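Local coordinates for protein chloramphenicol acetyltransferase (Bacteroides thetaiotaomicron, PDB 2I9D) that probably transfers an acetyl group from acetyl-CoA to a hydroxyl of chloramphenicol, as a trimeric member of the chloramphenicol acetyltransferase family, at residues A[11-23]-A[194-206]. Residues are numbered along the deposited sequence; the frame is centred on the assembly and turned at random.
Sequences ENWERKENFNFFR and TIHHGFIDGHHLS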
loop_
_atom_site.group_PDB
_atom_site.type_symbol
_atom_site.label_atom_id
_atom_site.label_comp_id
_atom_site.label_asym_id
_atom_site.label_seq_id
_atom_site.Cartn_x
_atom_site.Cartn_y
_atom_site.Cartn_z
ATOM N N GLU A 11 14.184 12.092 -27.142
ATOM C CA GLU A 11 15.642 12.020 -27.310
ATOM C C GLU A 11 16.359 13.010 -26.411
ATOM O O GLU A 11 17.329 12.665 -25.751
ATOM C CB GLU A 11 16.048 12.210 -28.769
ATOM C CG GLU A 11 16.949 11.075 -29.260
ATOM C CD GLU A 11 16.353 9.693 -28.963
ATOM O OE1 GLU A 11 17.050 8.876 -28.306
ATOM O OE2 GLU A 11 15.187 9.435 -29.367
ATOM N N ASN A 12 15.861 14.236 -26.378
ATOM C CA ASN A 12 16.160 15.149 -25.288
ATOM C C ASN A 12 15.312 14.691 -24.078
ATOM O O ASN A 12 15.046 13.488 -23.965
ATOM C CB ASN A 12 15.949 16.571 -25.778
ATOM C CG ASN A 12 16.794 16.861 -27.038
ATOM O OD1 ASN A 12 18.015 16.686 -27.035
ATOM N ND2 ASN A 12 16.138 17.247 -28.122
ATOM N N TRP A 13 14.881 15.554 -23.168
ATOM C CA TRP A 13 14.176 15.034 -21.948
ATOM C C TRP A 13 15.099 14.224 -21.033
ATOM O O TRP A 13 15.587 13.141 -21.384
ATOM C CB TRP A 13 12.894 14.218 -22.262
ATOM C CG TRP A 13 11.992 13.937 -21.020
ATOM C CD1 TRP A 13 11.755 14.789 -19.969
ATOM C CD2 TRP A 13 11.210 12.753 -20.749
ATOM N NE1 TRP A 13 10.903 14.206 -19.067
ATOM C CE2 TRP A 13 10.551 12.960 -19.514
ATOM C CE3 TRP A 13 11.014 11.537 -21.421
ATOM C CZ2 TRP A 13 9.699 11.996 -18.936
ATOM C CZ3 TRP A 13 10.164 10.578 -20.846
ATOM C CH2 TRP A 13 9.519 10.819 -19.614
ATOM N N GLU A 14 15.309 14.775 -19.843
ATOM C CA GLU A 14 16.221 14.204 -18.853
ATOM C C GLU A 14 15.824 12.802 -18.362
ATOM O O GLU A 14 16.683 12.040 -17.903
ATOM C CB GLU A 14 16.405 15.177 -17.674
ATOM C CG GLU A 14 15.120 15.822 -17.121
ATOM C CD GLU A 14 15.408 16.820 -15.991
ATOM O OE1 GLU A 14 16.600 17.134 -15.746
ATOM O OE2 GLU A 14 14.452 17.305 -15.346
ATOM N N ARG A 15 14.539 12.452 -18.495
ATOM C CA ARG A 15 14.039 11.150 -18.016
ATOM C C ARG A 15 13.843 10.101 -19.094
ATOM O O ARG A 15 13.235 9.065 -18.835
ATOM C CB ARG A 15 12.748 11.301 -17.208
ATOM C CG ARG A 15 12.897 12.035 -15.892
ATOM C CD ARG A 15 11.584 11.954 -15.095
ATOM N NE ARG A 15 11.310 10.601 -14.607
ATOM C CZ ARG A 15 11.858 10.075 -13.508
ATOM N NH1 ARG A 15 12.735 10.790 -12.797
ATOM N NH2 ARG A 15 11.554 8.829 -13.122
ATOM N N LYS A 16 14.358 10.365 -20.289
ATOM C CA LYS A 16 14.435 9.366 -21.358
ATOM C C LYS A 16 14.730 7.961 -20.818
ATOM O O LYS A 16 13.955 7.023 -21.019
ATOM C CB LYS A 16 15.519 9.754 -22.378
ATOM C CG LYS A 16 15.756 8.684 -23.451
ATOM C CD LYS A 16 17.067 8.868 -24.204
ATOM C CE LYS A 16 17.131 7.890 -25.377
ATOM N NZ LYS A 16 18.536 7.554 -25.752
ATOM N N GLU A 17 15.852 7.828 -20.124
ATOM C CA GLU A 17 16.322 6.536 -19.642
ATOM C C GLU A 17 15.493 5.967 -18.470
ATOM O O GLU A 17 15.280 4.754 -18.375
ATOM C CB GLU A 17 17.826 6.636 -19.298
ATOM C CG GLU A 17 18.741 6.744 -20.555
ATOM C CD GLU A 17 18.604 5.519 -21.494
ATOM O OE1 GLU A 17 19.489 4.626 -21.420
ATOM O OE2 GLU A 17 17.616 5.428 -22.287
ATOM N N ASN A 18 15.049 6.855 -17.582
ATOM C CA ASN A 18 14.138 6.504 -16.499
ATOM C C ASN A 18 12.840 5.902 -17.048
ATOM O O ASN A 18 12.416 4.831 -16.613
ATOM C CB ASN A 18 13.819 7.733 -15.648
ATOM C CG ASN A 18 15.070 8.443 -15.146
ATOM O OD1 ASN A 18 15.412 8.376 -13.954
ATOM N ND2 ASN A 18 15.760 9.138 -16.057
ATOM N N PHE A 19 12.249 6.581 -18.034
ATOM C CA PHE A 19 11.023 6.127 -18.678
ATOM C C PHE A 19 11.193 4.855 -19.502
ATOM O O PHE A 19 10.324 3.997 -19.469
ATOM C CB PHE A 19 10.378 7.237 -19.519
ATOM C CG PHE A 19 8.999 6.884 -20.027
ATOM C CD1 PHE A 19 7.865 7.195 -19.273
ATOM C CD2 PHE A 19 8.837 6.223 -21.244
ATOM C CE1 PHE A 19 6.587 6.865 -19.727
ATOM C CE2 PHE A 19 7.564 5.874 -21.707
ATOM C CZ PHE A 19 6.433 6.202 -20.938
ATOM N N ASN A 20 12.289 4.724 -20.247
ATOM C CA ASN A 20 12.511 3.503 -21.024
ATOM C C ASN A 20 12.766 2.253 -20.179
ATOM O O ASN A 20 12.413 1.148 -20.601
ATOM C CB ASN A 20 13.589 3.707 -22.108
ATOM C CG ASN A 20 13.117 4.656 -23.228
ATOM O OD1 ASN A 20 11.928 4.680 -23.581
ATOM N ND2 ASN A 20 14.045 5.455 -23.773
ATOM N N PHE A 21 13.348 2.434 -18.990
ATOM C CA PHE A 21 13.503 1.344 -18.012
ATOM C C PHE A 21 12.147 0.695 -17.660
ATOM O O PHE A 21 12.013 -0.531 -17.695
ATOM C CB PHE A 21 14.193 1.871 -16.753
ATOM C CG PHE A 21 14.487 0.812 -15.712
ATOM C CD1 PHE A 21 15.604 -0.037 -15.839
ATOM C CD2 PHE A 21 13.660 0.678 -14.585
ATOM C CE1 PHE A 21 15.881 -1.007 -14.862
ATOM C CE2 PHE A 21 13.925 -0.294 -13.604
ATOM C CZ PHE A 21 15.039 -1.129 -13.735
ATOM N N PHE A 22 11.137 1.520 -17.378
ATOM C CA PHE A 22 9.808 0.999 -16.976
ATOM C C PHE A 22 8.840 0.678 -18.136
ATOM O O PHE A 22 7.784 0.063 -17.908
ATOM C CB PHE A 22 9.130 1.933 -15.961
ATOM C CG PHE A 22 9.910 2.123 -14.687
ATOM C CD1 PHE A 22 9.964 1.111 -13.728
ATOM C CD2 PHE A 22 10.563 3.325 -14.435
ATOM C CE1 PHE A 22 10.651 1.286 -12.532
ATOM C CE2 PHE A 22 11.276 3.517 -13.246
ATOM C CZ PHE A 22 11.313 2.484 -12.287
ATOM N N ARG A 23 9.217 1.073 -19.360
ATOM C CA ARG A 23 8.397 0.894 -20.588
ATOM C C ARG A 23 7.720 -0.458 -20.759
ATOM O O ARG A 23 6.576 -0.510 -21.172
ATOM C CB ARG A 23 9.195 1.212 -21.868
ATOM C CG ARG A 23 8.291 1.516 -23.090
ATOM C CD ARG A 23 9.076 1.749 -24.406
ATOM N NE ARG A 23 9.727 3.065 -24.453
ATOM C CZ ARG A 23 9.108 4.214 -24.748
ATOM N NH1 ARG A 23 7.796 4.239 -25.017
ATOM N NH2 ARG A 23 9.802 5.351 -24.774
ATOM N N THR A 194 -0.760 6.969 -6.195
ATOM C CA THR A 194 -0.243 6.017 -7.158
ATOM C C THR A 194 0.223 6.763 -8.412
ATOM O O THR A 194 -0.542 7.475 -9.047
ATOM C CB THR A 194 -1.295 4.943 -7.458
ATOM O OG1 THR A 194 -1.521 4.228 -6.257
ATOM C CG2 THR A 194 -0.844 3.943 -8.545
ATOM N N ILE A 195 1.505 6.639 -8.722
ATOM C CA ILE A 195 2.080 7.387 -9.827
ATOM C C ILE A 195 2.804 6.424 -10.770
ATOM O O ILE A 195 2.963 5.253 -10.439
ATOM C CB ILE A 195 2.979 8.630 -9.344
ATOM C CG1 ILE A 195 4.023 8.243 -8.268
ATOM C CG2 ILE A 195 2.069 9.778 -8.814
ATOM C CD1 ILE A 195 5.084 7.224 -8.699
ATOM N N HIS A 196 3.190 6.902 -11.953
ATOM C CA HIS A 196 3.975 6.086 -12.880
ATOM C C HIS A 196 5.447 6.349 -12.562
ATOM O O HIS A 196 5.875 7.488 -12.599
ATOM C CB HIS A 196 3.664 6.501 -14.324
ATOM C CG HIS A 196 4.169 5.547 -15.351
ATOM N ND1 HIS A 196 5.510 5.350 -15.589
ATOM C CD2 HIS A 196 3.508 4.761 -16.236
ATOM C CE1 HIS A 196 5.660 4.453 -16.545
ATOM N NE2 HIS A 196 4.460 4.101 -16.973
ATOM N N HIS A 197 6.211 5.311 -12.244
ATOM C CA HIS A 197 7.613 5.489 -11.859
ATOM C C HIS A 197 8.497 6.051 -13.008
ATOM O O HIS A 197 9.596 6.587 -12.751
ATOM C CB HIS A 197 8.197 4.161 -11.350
ATOM C CG HIS A 197 9.346 4.318 -10.398
ATOM N ND1 HIS A 197 10.204 5.402 -10.424
ATOM C CD2 HIS A 197 9.800 3.505 -9.411
ATOM C CE1 HIS A 197 11.117 5.256 -9.480
ATOM N NE2 HIS A 197 10.890 4.119 -8.847
ATOM N N GLY A 198 8.045 5.896 -14.259
ATOM C CA GLY A 198 8.722 6.488 -15.417
ATOM C C GLY A 198 8.829 8.002 -15.334
ATOM O O GLY A 198 9.771 8.590 -15.868
ATOM N N PHE A 199 7.885 8.625 -14.627
ATOM C CA PHE A 199 7.798 10.083 -14.516
ATOM C C PHE A 199 8.257 10.651 -13.184
ATOM O O PHE A 199 8.611 11.828 -13.098
ATOM C CB PHE A 199 6.354 10.572 -14.749
ATOM C CG PHE A 199 5.783 10.227 -16.097
ATOM C CD1 PHE A 199 6.491 10.488 -17.265
ATOM C CD2 PHE A 199 4.493 9.688 -16.204
ATOM C CE1 PHE A 199 5.951 10.191 -18.518
ATOM C CE2 PHE A 199 3.940 9.378 -17.453
ATOM C CZ PHE A 199 4.663 9.632 -18.613
ATOM N N ILE A 200 8.192 9.836 -12.136
ATOM C CA ILE A 200 8.320 10.322 -10.764
ATOM C C ILE A 200 9.182 9.351 -9.965
ATOM O O ILE A 200 8.933 8.137 -9.994
ATOM C CB ILE A 200 6.912 10.507 -10.099
ATOM C CG1 ILE A 200 6.211 11.732 -10.679
ATOM C CG2 ILE A 200 6.977 10.599 -8.519
ATOM C CD1 ILE A 200 4.702 11.567 -10.781
ATOM N N ASP A 201 10.201 9.893 -9.280
ATOM C CA ASP A 201 11.005 9.130 -8.326
ATOM C C ASP A 201 10.745 9.602 -6.902
ATOM O O ASP A 201 10.034 10.596 -6.686
ATOM C CB ASP A 201 12.501 9.296 -8.604
ATOM C CG ASP A 201 12.901 8.844 -10.004
ATOM O OD1 ASP A 201 12.446 7.767 -10.473
ATOM O OD2 ASP A 201 13.694 9.582 -10.624
ATOM N N GLY A 202 11.360 8.903 -5.938
ATOM C CA GLY A 202 11.266 9.253 -4.525
ATOM C C GLY A 202 11.456 10.732 -4.279
ATOM O O GLY A 202 10.737 11.347 -3.471
ATOM N N HIS A 203 12.405 11.307 -5.012
ATOM C CA HIS A 203 12.795 12.708 -4.879
ATOM C C HIS A 203 11.642 13.673 -5.180
ATOM O O HIS A 203 11.461 14.686 -4.489
ATOM C CB HIS A 203 14.027 12.991 -5.770
ATOM C CG HIS A 203 14.287 14.448 -6.013
ATOM N ND1 HIS A 203 14.963 15.244 -5.113
ATOM C CD2 HIS A 203 13.977 15.247 -7.066
ATOM C CE1 HIS A 203 15.051 16.476 -5.595
ATOM N NE2 HIS A 203 14.448 16.507 -6.773
ATOM N N HIS A 204 10.844 13.351 -6.191
ATOM C CA HIS A 204 9.699 14.209 -6.547
ATOM C C HIS A 204 8.536 14.011 -5.584
ATOM O O HIS A 204 7.794 14.946 -5.289
ATOM C CB HIS A 204 9.301 13.974 -7.999
ATOM C CG HIS A 204 10.468 13.990 -8.923
ATOM N ND1 HIS A 204 11.010 12.840 -9.454
ATOM C CD2 HIS A 204 11.237 15.015 -9.368
ATOM C CE1 HIS A 204 12.047 13.160 -10.209
ATOM N NE2 HIS A 204 12.203 14.472 -10.171
ATOM N N LEU A 205 8.412 12.797 -5.063
ATOM C CA LEU A 205 7.423 12.502 -4.039
ATOM C C LEU A 205 7.721 13.265 -2.749
ATOM O O LEU A 205 6.804 13.796 -2.100
ATOM C CB LEU A 205 7.374 10.996 -3.778
ATOM C CG LEU A 205 6.761 10.191 -4.935
ATOM C CD1 LEU A 205 6.958 8.684 -4.784
ATOM C CD2 LEU A 205 5.276 10.535 -5.127
ATOM N N SER A 206 9.009 13.313 -2.383
ATOM C CA SER A 206 9.488 14.110 -1.246
ATOM C C SER A 206 9.058 15.580 -1.365
ATOM O O SER A 206 8.457 16.135 -0.444
ATOM C CB SER A 206 11.010 14.013 -1.179
ATOM O OG SER A 206 11.466 14.060 0.136
HETATM O O HOH W 1 13.654 6.537 -12.235
HETATM O O HOH W 2 5.171 1.888 -18.734
#
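Arg15 and Asp201 form an end-on, two-pronged salt bridge: Arg15 NH1 lies 2.7 Å from Asp201 OD2 and Arg15 NH2 lies 3.0 Å from Asp201 OD1. Both hydrogen bonds are nearly straight and both oxygens sit close to the guanidinium plane, yet the carboxylate is turned 57° from that plane and is met from above its own. A bend at chi3 (69°) turns the same guanidinium so that NE also donates to Gly198 O at 2.8 Å; the bond from NH2 to His197 O is weak. Water 1 joins Asn18 OD1 to Asp201 OD1.

Residues 197-202 carry the HxxxDG signature of CoA-dependent acyltransferases, in which His197 is the predicted proton acceptor. The Arg15-Asp201 pair is consistent with the arginine-aspartate bridge found beside the active-site histidine in this family. Phe22 also packs on Thr163 of a second subunit, consistent with the family's active sites at subunit interfaces.

Among the aromatic contacts, Phe22 and His197 make an offset stack, centroids 4.4 Å apart and planes at 20°, and His197 CB stands over the same Phe22 face, 3.7 Å from its centroid. Phe19 CE1 reaches Phe199 CZ at 3.5 Å with the rings oblique, while Trp13 CH2 approaches the Phe199 edge, 3.8 Å from Phe199 CE1. His196 ND1 accepts from Gly198 N at 2.9 Å, close to the imidazole plane, which helps hold the His196 ring beside Phe19.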